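Local coordinates for 5'-nucleotidase SurE (Aquifex aeolicus, PDB 2WQK), which probably hydrolyses nucleoside 5'-monophosphates to nucleosides and phosphate with the help of one divalent metal cation per subunit, at residues 107-112 and 157-162; 111-116 and 231-236. All coordinates share one frame; numbering follows the deposited sequence.

Contacts 1 and 2 use successive turns of helix 107-117, sharing Gly111 and Ala112; contact 1 meets strand 158-165, contact 2 the loop that follows strand 225-232. Their centres lie about 6 Å apart. Contact 1 is the core one: its centre is about 5 Å from that of the chain and every touching residue is buried, with an anion held at the start of the helix. Contact 2, about 11 Å out, is partly buried, smaller and mainly apolar between helix and loop, and its polar work is done inside a turn facing the second subunit. A backbone hydrogen bond between Tyr159 and Leu231 joins the two, pairing their strands as neighbours in the large mixed sheet.

Contact 1 (107-112 and 157-162); sequences GTVSGA and DTYLNV. With SO4 (sulfate ion), chain C.
Sulfate oxygen O3 is gripped twice by Thr108, the residue just ahead of the Val109 that meets Tyr159 and Asn161. Thr108 N donates to O3 at 3.0 Å with an N-H...O angle of 161°. Thr108 OG1, turned to lie beside its own backbone N, adds a second bond to O3 of 2.9 Å. Gly107 N holds the neighbouring O4 at 2.9 Å, so the first turn of helix 107-117 offers two backbone N-H groups to the anion; Ser106 OG and Asn98 ND2 also bond to the sulfate.

Behind this turn the axis of the 107-112 helix segment passes 9.0 Å from that of strand 158-162, nearly antiparallel at 151°. Val109 wedges between two strand side chains: CG1 meets the Tyr159 ring at its edge, in plane, 3.8 Å from CE1, while CG2 lies 3.4 Å from Asn161 OD1. Tyr159 CG sits between its backbone N and carbonyl carbon (chi1 60°), which brings the ring towards the helix, with CD1 3.9 Å from Ala112 CB. Putting an alanine here would probably open a gap beside Val109 CG1 and take from Ala112 CB its neighbour on strand 158-165. Asn161 ND2 bonds to Asn98 O, a second-shell link to the sulfate.

Thr108 OG1 also makes a weak hydrogen bond to OD1 of sodium ligand Asn94; the sulfate, probably from the crystallisation liquor, is thus consistent with a phosphate-binding place.

Contact 2 (111-116 and 231-236); sequences GAMEGR and LHLDLT
Helix 107-117 packs here against the loop that follows strand 225-232, through Met113, Arg116 and Leu233. The closest backbones are those of Met113 and Leu233, whose CA atoms are 6.9 Å apart. With CG anti to its backbone N (chi1 -179°), Leu233 presents both methyls to the helix, and they divide: CD1 packs 3.6 Å from Met113 CG, whereas CD2 lies 4.1 Å from Arg116 O. The Met113 and Leu233 side chains cross at about a right angle. Beyond CG, the Met113 chain bends at chi3 (69°), and it also packs on Tyr105 of the second subunit.

The polar counterpart lies within 231-236. Asp234 OD1 accepts from Thr236 N at 2.9 Å, forming an Asx turn, with the donor on the anti side and 34° out of the carboxylate plane. Thr236 OG1 donates to the syn lone pair of the same Asp234 OD1 over 2.7 Å, and is itself bonded to Gln180 N of the second subunit.

Two kinds of chemistry therefore meet at this turn: dispersion contacts seat Leu233 on the helix, while an oxygen that accepts two hydrogen bonds probably helps to fix the bend where Thr236 reaches Gln180 of the second subunit.

Contact 1 (107-112 and 157-162)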
# COMPACT_ATOMS: atom_id res chain seq x y z
N GLY A 107 10.49 -11.72 -4.11
CA GLY A 107 10.72 -11.75 -2.68
C GLY A 107 11.26 -13.10 -2.23
O GLY A 107 12.06 -13.18 -1.29
N THR A 108 10.77 -14.17 -2.86
CA THR A 108 11.27 -15.49 -2.48
C THR A 108 12.77 -15.59 -2.77
O THR A 108 13.55 -16.01 -1.92
CB THR A 108 10.51 -16.61 -3.24
OG1 THR A 108 9.12 -16.48 -2.94
CG2 THR A 108 11.02 -18.02 -2.84
N VAL A 109 13.16 -15.15 -3.96
CA VAL A 109 14.57 -15.20 -4.32
C VAL A 109 15.40 -14.29 -3.39
O VAL A 109 16.47 -14.64 -2.96
CB VAL A 109 14.79 -14.87 -5.82
CG1 VAL A 109 16.27 -14.88 -6.15
CG2 VAL A 109 14.06 -15.87 -6.67
N SER A 110 14.88 -13.11 -3.09
CA SER A 110 15.65 -12.17 -2.26
C SER A 110 15.90 -12.71 -0.84
O SER A 110 16.96 -12.44 -0.25
CB SER A 110 14.97 -10.80 -2.23
OG SER A 110 13.78 -10.80 -1.54
N GLY A 111 14.97 -13.53 -0.33
CA GLY A 111 15.23 -14.19 0.97
C GLY A 111 16.48 -15.07 0.90
O GLY A 111 17.34 -15.04 1.80
N ALA A 112 16.58 -15.88 -0.15
CA ALA A 112 17.78 -16.73 -0.32
C ALA A 112 19.04 -15.86 -0.53
O ALA A 112 20.09 -16.11 0.04
CB ALA A 112 17.62 -17.74 -1.43
N ASP A 157 30.33 -17.87 -4.61
CA ASP A 157 29.61 -16.70 -5.16
C ASP A 157 28.30 -17.21 -5.71
O ASP A 157 27.93 -16.88 -6.85
CB ASP A 157 30.46 -15.99 -6.27
CG ASP A 157 29.75 -14.79 -6.90
OD1 ASP A 157 28.97 -14.09 -6.20
OD2 ASP A 157 30.00 -14.56 -8.13
N THR A 158 27.59 -18.05 -4.95
CA THR A 158 26.40 -18.58 -5.59
C THR A 158 25.30 -18.83 -4.55
O THR A 158 25.56 -19.18 -3.43
CB THR A 158 26.77 -19.95 -6.27
OG1 THR A 158 27.88 -19.76 -7.17
CG2 THR A 158 25.60 -20.56 -7.04
N TYR A 159 24.07 -18.71 -5.01
CA TYR A 159 22.91 -19.28 -4.29
C TYR A 159 22.01 -19.90 -5.34
O TYR A 159 22.14 -19.57 -6.52
CB TYR A 159 22.21 -18.27 -3.39
CG TYR A 159 21.65 -17.04 -4.08
CD1 TYR A 159 20.29 -16.87 -4.19
CD2 TYR A 159 22.47 -16.01 -4.57
CE1 TYR A 159 19.73 -15.79 -4.84
CE2 TYR A 159 21.91 -14.91 -5.22
CZ TYR A 159 20.55 -14.80 -5.34
OH TYR A 159 19.98 -13.72 -5.96
N LEU A 160 21.15 -20.83 -4.93
CA LEU A 160 20.37 -21.59 -5.90
C LEU A 160 18.93 -21.10 -6.00
O LEU A 160 18.28 -20.86 -5.01
CB LEU A 160 20.37 -23.09 -5.53
CG LEU A 160 21.74 -23.73 -5.39
CD1 LEU A 160 21.55 -25.23 -5.00
CD2 LEU A 160 22.61 -23.59 -6.63
N ASN A 161 18.45 -21.06 -7.24
CA ASN A 161 17.09 -20.74 -7.57
C ASN A 161 16.39 -21.94 -8.20
O ASN A 161 16.80 -22.39 -9.25
CB ASN A 161 16.96 -19.55 -8.52
CG ASN A 161 15.53 -19.11 -8.65
OD1 ASN A 161 14.82 -18.99 -7.63
ND2 ASN A 161 15.07 -18.89 -9.90
N VAL A 162 15.45 -22.53 -7.44
CA VAL A 162 14.84 -23.81 -7.85
C VAL A 162 13.38 -23.61 -8.18
O VAL A 162 12.65 -22.99 -7.39
CB VAL A 162 14.98 -24.86 -6.73
CG1 VAL A 162 14.37 -26.21 -7.16
CG2 VAL A 162 16.46 -25.03 -6.33
S SO4 C . 7.49 -13.70 -4.90
O1 SO4 C . 6.42 -14.18 -5.77
O2 SO4 C . 6.98 -13.79 -3.49
O3 SO4 C . 8.63 -14.54 -4.98
O4 SO4 C . 7.86 -12.28 -5.19

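Contact 2 (111-116 and 231-236)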
# COMPACT_ATOMS: atom_id res chain seq x y z
N GLY A 111 14.97 -13.53 -0.33
CA GLY A 111 15.23 -14.19 0.97
C GLY A 111 16.48 -15.07 0.90
O GLY A 111 17.34 -15.04 1.80
N ALA A 112 16.58 -15.88 -0.15
CA ALA A 112 17.78 -16.73 -0.32
C ALA A 112 19.04 -15.86 -0.53
O ALA A 112 20.09 -16.11 0.04
CB ALA A 112 17.62 -17.74 -1.43
N MET A 113 18.90 -14.79 -1.33
CA MET A 113 20.01 -13.87 -1.52
C MET A 113 20.54 -13.31 -0.21
O MET A 113 21.73 -13.29 -0.00
CB MET A 113 19.58 -12.72 -2.46
CG MET A 113 20.72 -11.78 -2.80
SD MET A 113 20.13 -10.26 -3.59
CE MET A 113 19.28 -9.50 -2.20
N GLU A 114 19.62 -12.91 0.65
CA GLU A 114 20.00 -12.36 1.96
C GLU A 114 20.75 -13.39 2.81
O GLU A 114 21.72 -13.07 3.52
CB GLU A 114 18.80 -11.77 2.69
CG GLU A 114 18.25 -10.54 2.01
CD GLU A 114 19.17 -9.30 2.08
OE1 GLU A 114 20.12 -9.26 2.89
OE2 GLU A 114 18.91 -8.35 1.31
N GLY A 115 20.29 -14.63 2.76
CA GLY A 115 21.07 -15.67 3.46
C GLY A 115 22.50 -15.73 2.98
O GLY A 115 23.43 -15.77 3.78
N ARG A 116 22.69 -15.70 1.65
CA ARG A 116 24.03 -15.80 1.09
C ARG A 116 24.85 -14.53 1.40
O ARG A 116 26.05 -14.62 1.65
CB ARG A 116 23.98 -16.11 -0.43
CG ARG A 116 25.26 -16.68 -1.02
CD ARG A 116 25.99 -17.72 -0.16
NE ARG A 116 27.21 -17.16 0.45
CZ ARG A 116 28.05 -17.75 1.32
NH1 ARG A 116 29.12 -17.08 1.72
NH2 ARG A 116 27.86 -18.97 1.77
N LEU A 231 22.87 -18.78 -9.19
CA LEU A 231 22.87 -17.32 -9.40
C LEU A 231 24.09 -16.70 -8.73
O LEU A 231 24.48 -17.09 -7.62
CB LEU A 231 21.63 -16.71 -8.75
CG LEU A 231 20.26 -17.16 -9.26
CD1 LEU A 231 19.08 -16.53 -8.48
CD2 LEU A 231 20.15 -16.85 -10.78
N HIS A 232 24.64 -15.69 -9.41
CA HIS A 232 25.65 -14.84 -8.81
C HIS A 232 25.08 -14.03 -7.66
O HIS A 232 24.02 -13.44 -7.80
CB HIS A 232 26.16 -13.80 -9.83
CG HIS A 232 27.13 -14.31 -10.82
ND1 HIS A 232 28.42 -14.67 -10.49
CD2 HIS A 232 27.04 -14.41 -12.17
CE1 HIS A 232 29.06 -15.01 -11.60
NE2 HIS A 232 28.24 -14.86 -12.63
N LEU A 233 25.84 -13.94 -6.56
CA LEU A 233 25.55 -12.93 -5.57
C LEU A 233 26.11 -11.56 -6.03
O LEU A 233 25.43 -10.54 -5.94
CB LEU A 233 26.16 -13.27 -4.20
CG LEU A 233 25.80 -12.16 -3.17
CD1 LEU A 233 24.28 -11.81 -3.04
CD2 LEU A 233 26.42 -12.50 -1.83
N ASP A 234 27.33 -11.58 -6.55
CA ASP A 234 27.99 -10.34 -7.00
C ASP A 234 27.54 -10.08 -8.42
O ASP A 234 27.78 -10.90 -9.30
CB ASP A 234 29.49 -10.56 -6.88
CG ASP A 234 30.34 -9.31 -7.16
OD1 ASP A 234 29.82 -8.34 -7.79
OD2 ASP A 234 31.56 -9.41 -6.78
N LEU A 235 26.90 -8.92 -8.62
CA LEU A 235 26.36 -8.54 -9.91
C LEU A 235 27.43 -7.94 -10.84
O LEU A 235 27.12 -7.64 -12.00
CB LEU A 235 25.21 -7.50 -9.74
CG LEU A 235 24.13 -7.77 -8.70
CD1 LEU A 235 23.11 -6.60 -8.56
CD2 LEU A 235 23.45 -9.04 -9.11
N THR A 236 28.63 -7.66 -10.32
CA THR A 236 29.63 -6.93 -11.12
C THR A 236 30.06 -7.74 -12.33
O THR A 236 30.40 -8.93 -12.20
CB THR A 236 30.89 -6.62 -10.30
OG1 THR A 236 30.52 -6.07 -9.04
CG2 THR A 236 31.87 -5.71 -11.04